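Local atomic coordinates of putative malic enzyme ((S)-malate:NAD+ oxidoreductase (decarboxylating)) (Streptococcus pyogenes, PDB entry 2A9F), a protein that probably catalyses the NAD+-dependent oxidative decarboxylation of (S)-malate, as a metal-dependent member of the malic enzyme family. Residues A[165-177]-A[345-359]. Numbering follows the deposited sequence.
Sequences HGTAIVVLAAIFN and QIAAAKGIASLVPDD
Phe176 and Ala349 each act as a knob in a hole of the partner helix. The Phe176 ring, its CG anti to the carbonyl carbon (chi1 -76°), settles among Ile346, Ala349, Lys350 and Ala353, turning its edge to Ala349 and Ile346: Phe176 CE1 lies 3.6 Å from Ala349 CB, and CZ meets Ile346 CG2 at 4.0 Å, the Phe176 and Ile346 side chains crossing nearly at right angles. The Lys350 chain runs extended beyond CG, and its CG touches the same ring atom, CE1, obliquely; Ala353 CB is likewise oblique to the ring. In return, the Ala349 methyl fits between Ile169, Leu172, Ala173 and Phe176. This knobs-into-holes packing joins helix 162-180 to helix 342-354 within the NAD-binding domain of the malic enzyme family, with segment axes 8.0 Å apart and crossing at -51°. Ala173 CA and Ala349 CA come within 4.4 Å, a closeness consistent with the small side chains on both helices.

Next to this centre, Ile352 CG2 abuts Ala173 CB at 3.6 Å, while its CD1 extends to Val170 CG2, whose residue neighbours Asn320, a predicted malate-binding residue. Ile169 CG2 meets Ala348 CB at 3.8 Å; Ile328 of helix 325-335 touches both residues. At one end, the edge of the His165 ring faces the Gln345 amide, with CD2 3.1 Å from OE1 and the two planes 65° apart; Gln345 NE2 is bonded to Thr341 O. At the other, Asn177 ND2 lies 3.3 Å from Val356 CG2, yet its hydrogen bond goes to Thr363 O.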
loop_
_atom_site.group_PDB
_atom_site.type_symbol
_atom_site.label_atom_id
_atom_site.label_comp_id
_atom_site.label_asym_id
_atom_site.label_seq_id
_atom_site.Cartn_x
_atom_site.Cartn_y
_atom_site.Cartn_z
ATOM N N HIS A 165 11.013 14.598 -13.763
ATOM C CA HIS A 165 11.591 13.922 -14.917
ATOM C C HIS A 165 10.533 13.514 -15.931
ATOM O O HIS A 165 10.856 13.237 -17.082
ATOM C CB HIS A 165 12.360 12.674 -14.477
ATOM C CG HIS A 165 13.585 12.975 -13.675
ATOM N ND1 HIS A 165 13.531 13.468 -12.390
ATOM C CD2 HIS A 165 14.898 12.875 -13.988
ATOM C CE1 HIS A 165 14.760 13.660 -11.945
ATOM N NE2 HIS A 165 15.609 13.308 -12.896
ATOM N N GLY A 166 9.278 13.480 -15.493
ATOM C CA GLY A 166 8.183 13.091 -16.365
ATOM C C GLY A 166 8.028 13.928 -17.623
ATOM O O GLY A 166 8.221 13.432 -18.731
ATOM N N THR A 167 7.665 15.195 -17.462
ATOM C CA THR A 167 7.490 16.059 -18.614
ATOM C C THR A 167 8.819 16.241 -19.318
ATOM O O THR A 167 8.864 16.463 -20.523
ATOM C CB THR A 167 6.949 17.436 -18.210
ATOM O OG1 THR A 167 7.821 18.032 -17.239
ATOM C CG2 THR A 167 5.551 17.295 -17.639
ATOM N N ALA A 168 9.901 16.145 -18.552
ATOM C CA ALA A 168 11.242 16.286 -19.094
ATOM C C ALA A 168 11.428 15.268 -20.207
ATOM O O ALA A 168 11.882 15.605 -21.304
ATOM C CB ALA A 168 12.276 16.056 -18.004
ATOM N N ILE A 169 11.063 14.025 -19.914
ATOM C CA ILE A 169 11.181 12.929 -20.872
ATOM C C ILE A 169 10.270 13.130 -22.072
ATOM O O ILE A 169 10.562 12.650 -23.163
ATOM C CB ILE A 169 10.808 11.585 -20.238
ATOM C CG1 ILE A 169 11.627 11.354 -18.979
ATOM C CG2 ILE A 169 11.063 10.472 -21.217
ATOM C CD1 ILE A 169 10.986 10.388 -18.029
ATOM N N VAL A 170 9.159 13.825 -21.872
ATOM C CA VAL A 170 8.246 14.052 -22.975
ATOM C C VAL A 170 8.712 15.253 -23.776
ATOM O O VAL A 170 8.455 15.357 -24.978
ATOM C CB VAL A 170 6.808 14.266 -22.475
ATOM C CG1 VAL A 170 5.872 14.518 -23.650
ATOM C CG2 VAL A 170 6.360 13.044 -21.698
ATOM N N VAL A 171 9.408 16.165 -23.106
ATOM C CA VAL A 171 9.929 17.337 -23.784
ATOM C C VAL A 171 11.100 16.874 -24.639
ATOM O O VAL A 171 11.287 17.335 -25.765
ATOM C CB VAL A 171 10.393 18.399 -22.785
ATOM C CG1 VAL A 171 11.154 19.515 -23.518
ATOM C CG2 VAL A 171 9.168 18.983 -22.062
ATOM N N LEU A 172 11.858 15.927 -24.104
ATOM C CA LEU A 172 12.994 15.390 -24.811
ATOM C C LEU A 172 12.518 14.642 -26.044
ATOM O O LEU A 172 13.190 14.641 -27.083
ATOM C CB LEU A 172 13.786 14.451 -23.902
ATOM C CG LEU A 172 15.162 14.030 -24.421
ATOM C CD1 LEU A 172 15.939 15.266 -24.890
ATOM C CD2 LEU A 172 15.924 13.321 -23.326
ATOM N N ALA A 173 11.354 14.012 -25.945
ATOM C CA ALA A 173 10.833 13.261 -27.079
ATOM C C ALA A 173 10.266 14.245 -28.079
ATOM O O ALA A 173 10.345 14.027 -29.298
ATOM C CB ALA A 173 9.750 12.285 -26.627
ATOM N N ALA A 174 9.708 15.332 -27.549
ATOM C CA ALA A 174 9.110 16.364 -28.377
ATOM C C ALA A 174 10.148 17.094 -29.228
ATOM O O ALA A 174 9.807 17.705 -30.238
ATOM C CB ALA A 174 8.355 17.354 -27.512
ATOM N N ILE A 175 11.415 17.056 -28.834
ATOM C CA ILE A 175 12.398 17.736 -29.658
ATOM C C ILE A 175 12.934 16.741 -30.686
ATOM O O ILE A 175 13.138 17.107 -31.834
ATOM C CB ILE A 175 13.578 18.387 -28.837
ATOM C CG1 ILE A 175 14.753 17.431 -28.716
ATOM C CG2 ILE A 175 13.109 18.822 -27.457
ATOM C CD1 ILE A 175 16.012 18.125 -28.261
ATOM N N PHE A 176 13.152 15.493 -30.288
ATOM C CA PHE A 176 13.634 14.496 -31.241
ATOM C C PHE A 176 12.764 14.626 -32.496
ATOM O O PHE A 176 13.255 14.610 -33.636
ATOM C CB PHE A 176 13.486 13.088 -30.675
ATOM C CG PHE A 176 14.503 12.736 -29.640
ATOM C CD1 PHE A 176 14.161 11.905 -28.576
ATOM C CD2 PHE A 176 15.808 13.207 -29.733
ATOM C CE1 PHE A 176 15.104 11.545 -27.614
ATOM C CE2 PHE A 176 16.764 12.856 -28.775
ATOM C CZ PHE A 176 16.411 12.024 -27.713
ATOM N N ASN A 177 11.465 14.772 -32.271
ATOM C CA ASN A 177 10.540 14.921 -33.373
ATOM C C ASN A 177 10.621 16.317 -33.956
ATOM O O ASN A 177 10.319 16.529 -35.126
ATOM C CB ASN A 177 9.116 14.605 -32.918
ATOM C CG ASN A 177 8.814 13.129 -32.983
ATOM O OD1 ASN A 177 9.633 12.341 -33.463
ATOM N ND2 ASN A 177 7.639 12.740 -32.508
ATOM N N GLN A 345 15.819 6.752 -19.342
ATOM C CA GLN A 345 14.873 7.842 -19.546
ATOM C C GLN A 345 14.911 8.377 -20.975
ATOM O O GLN A 345 13.864 8.759 -21.517
ATOM C CB GLN A 345 15.149 8.966 -18.554
ATOM C CG GLN A 345 14.996 8.522 -17.116
ATOM C CD GLN A 345 15.309 9.612 -16.129
ATOM O OE1 GLN A 345 14.851 10.751 -16.267
ATOM N NE2 GLN A 345 16.081 9.270 -15.108
ATOM N N ILE A 346 16.097 8.406 -21.591
ATOM C CA ILE A 346 16.211 8.888 -22.972
ATOM C C ILE A 346 15.602 7.807 -23.852
ATOM O O ILE A 346 14.941 8.090 -24.865
ATOM C CB ILE A 346 17.691 9.141 -23.395
ATOM C CG1 ILE A 346 18.275 10.309 -22.593
ATOM C CG2 ILE A 346 17.771 9.488 -24.886
ATOM C CD1 ILE A 346 19.733 10.594 -22.903
ATOM N N ALA A 347 15.822 6.561 -23.442
ATOM C CA ALA A 347 15.282 5.411 -24.154
ATOM C C ALA A 347 13.783 5.649 -24.279
ATOM O O ALA A 347 13.213 5.543 -25.367
ATOM C CB ALA A 347 15.553 4.138 -23.374
ATOM N N ALA A 348 13.159 6.004 -23.160
ATOM C CA ALA A 348 11.728 6.275 -23.137
ATOM C C ALA A 348 11.370 7.381 -24.119
ATOM O O ALA A 348 10.349 7.309 -24.800
ATOM C CB ALA A 348 11.288 6.663 -21.726
ATOM N N ALA A 349 12.218 8.400 -24.200
ATOM C CA ALA A 349 11.971 9.524 -25.097
ATOM C C ALA A 349 11.974 9.132 -26.566
ATOM O O ALA A 349 11.173 9.640 -27.347
ATOM C CB ALA A 349 12.993 10.619 -24.856
ATOM N N LYS A 350 12.880 8.244 -26.953
ATOM C CA LYS A 350 12.925 7.812 -28.350
ATOM C C LYS A 350 11.686 6.984 -28.661
ATOM O O LYS A 350 11.033 7.196 -29.682
ATOM C CB LYS A 350 14.191 7.000 -28.627
ATOM C CG LYS A 350 15.447 7.846 -28.795
ATOM C CD LYS A 350 16.697 6.970 -28.801
ATOM C CE LYS A 350 17.959 7.808 -28.989
ATOM N NZ LYS A 350 19.193 6.984 -28.895
ATOM N N GLY A 351 11.369 6.052 -27.760
ATOM C CA GLY A 351 10.197 5.206 -27.918
ATOM C C GLY A 351 8.993 6.090 -28.146
ATOM O O GLY A 351 8.264 5.941 -29.131
ATOM N N ILE A 352 8.787 7.034 -27.240
ATOM C CA ILE A 352 7.678 7.958 -27.383
ATOM C C ILE A 352 7.772 8.596 -28.771
ATOM O O ILE A 352 6.769 8.722 -29.482
ATOM C CB ILE A 352 7.737 9.065 -26.298
ATOM C CG1 ILE A 352 7.371 8.482 -24.939
ATOM C CG2 ILE A 352 6.814 10.218 -26.660
ATOM C CD1 ILE A 352 7.061 9.546 -23.895
ATOM N N ALA A 353 8.982 8.994 -29.151
ATOM C CA ALA A 353 9.204 9.626 -30.451
ATOM C C ALA A 353 8.763 8.737 -31.609
ATOM O O ALA A 353 8.114 9.206 -32.527
ATOM C CB ALA A 353 10.692 10.011 -30.619
ATOM N N SER A 354 9.125 7.460 -31.547
ATOM C CA SER A 354 8.763 6.479 -32.571
ATOM C C SER A 354 7.271 6.420 -32.933
ATOM O O SER A 354 6.921 5.946 -34.001
ATOM C CB SER A 354 9.186 5.079 -32.127
ATOM O OG SER A 354 10.593 4.946 -32.057
ATOM N N LEU A 355 6.397 6.889 -32.047
ATOM C CA LEU A 355 4.961 6.826 -32.301
ATOM C C LEU A 355 4.362 7.912 -33.183
ATOM O O LEU A 355 3.141 8.072 -33.239
ATOM C CB LEU A 355 4.197 6.783 -30.979
ATOM C CG LEU A 355 4.107 5.435 -30.260
ATOM C CD1 LEU A 355 5.477 5.000 -29.762
ATOM C CD2 LEU A 355 3.143 5.566 -29.097
ATOM N N VAL A 356 5.203 8.661 -33.876
ATOM C CA VAL A 356 4.681 9.698 -34.745
ATOM C C VAL A 356 5.201 9.451 -36.150
ATOM O O VAL A 356 6.379 9.662 -36.438
ATOM C CB VAL A 356 5.083 11.101 -34.262
ATOM C CG1 VAL A 356 4.338 12.169 -35.067
ATOM C CG2 VAL A 356 4.761 11.241 -32.782
ATOM N N PRO A 357 4.316 8.979 -37.039
ATOM C CA PRO A 357 4.585 8.663 -38.446
ATOM C C PRO A 357 4.924 9.890 -39.280
ATOM O O PRO A 357 6.066 10.075 -39.698
ATOM C CB PRO A 357 3.285 8.000 -38.893
ATOM C CG PRO A 357 2.259 8.752 -38.106
ATOM C CD PRO A 357 2.888 8.777 -36.731
ATOM N N ASP A 358 3.912 10.710 -39.532
ATOM C CA ASP A 358 4.094 11.929 -40.297
ATOM C C ASP A 358 3.661 13.134 -39.473
ATOM O O ASP A 358 2.485 13.521 -39.446
ATOM C CB ASP A 358 3.331 11.839 -41.613
ATOM C CG ASP A 358 4.093 11.049 -42.657
ATOM O OD1 ASP A 358 4.997 11.628 -43.297
ATOM O OD2 ASP A 358 3.804 9.844 -42.822
ATOM N N ASP A 359 4.667 13.726 -38.952
ATOM C CA ASP A 359 4.485 14.873 -38.145
ATOM C C ASP A 359 4.374 16.179 -38.907
ATOM O O ASP A 359 4.653 16.299 -40.091
ATOM C CB ASP A 359 5.600 15.000 -37.097
ATOM C CG ASP A 359 6.866 14.189 -37.347
ATOM O OD1 ASP A 359 6.931 13.033 -36.884
ATOM O OD2 ASP A 359 7.786 14.734 -37.994
#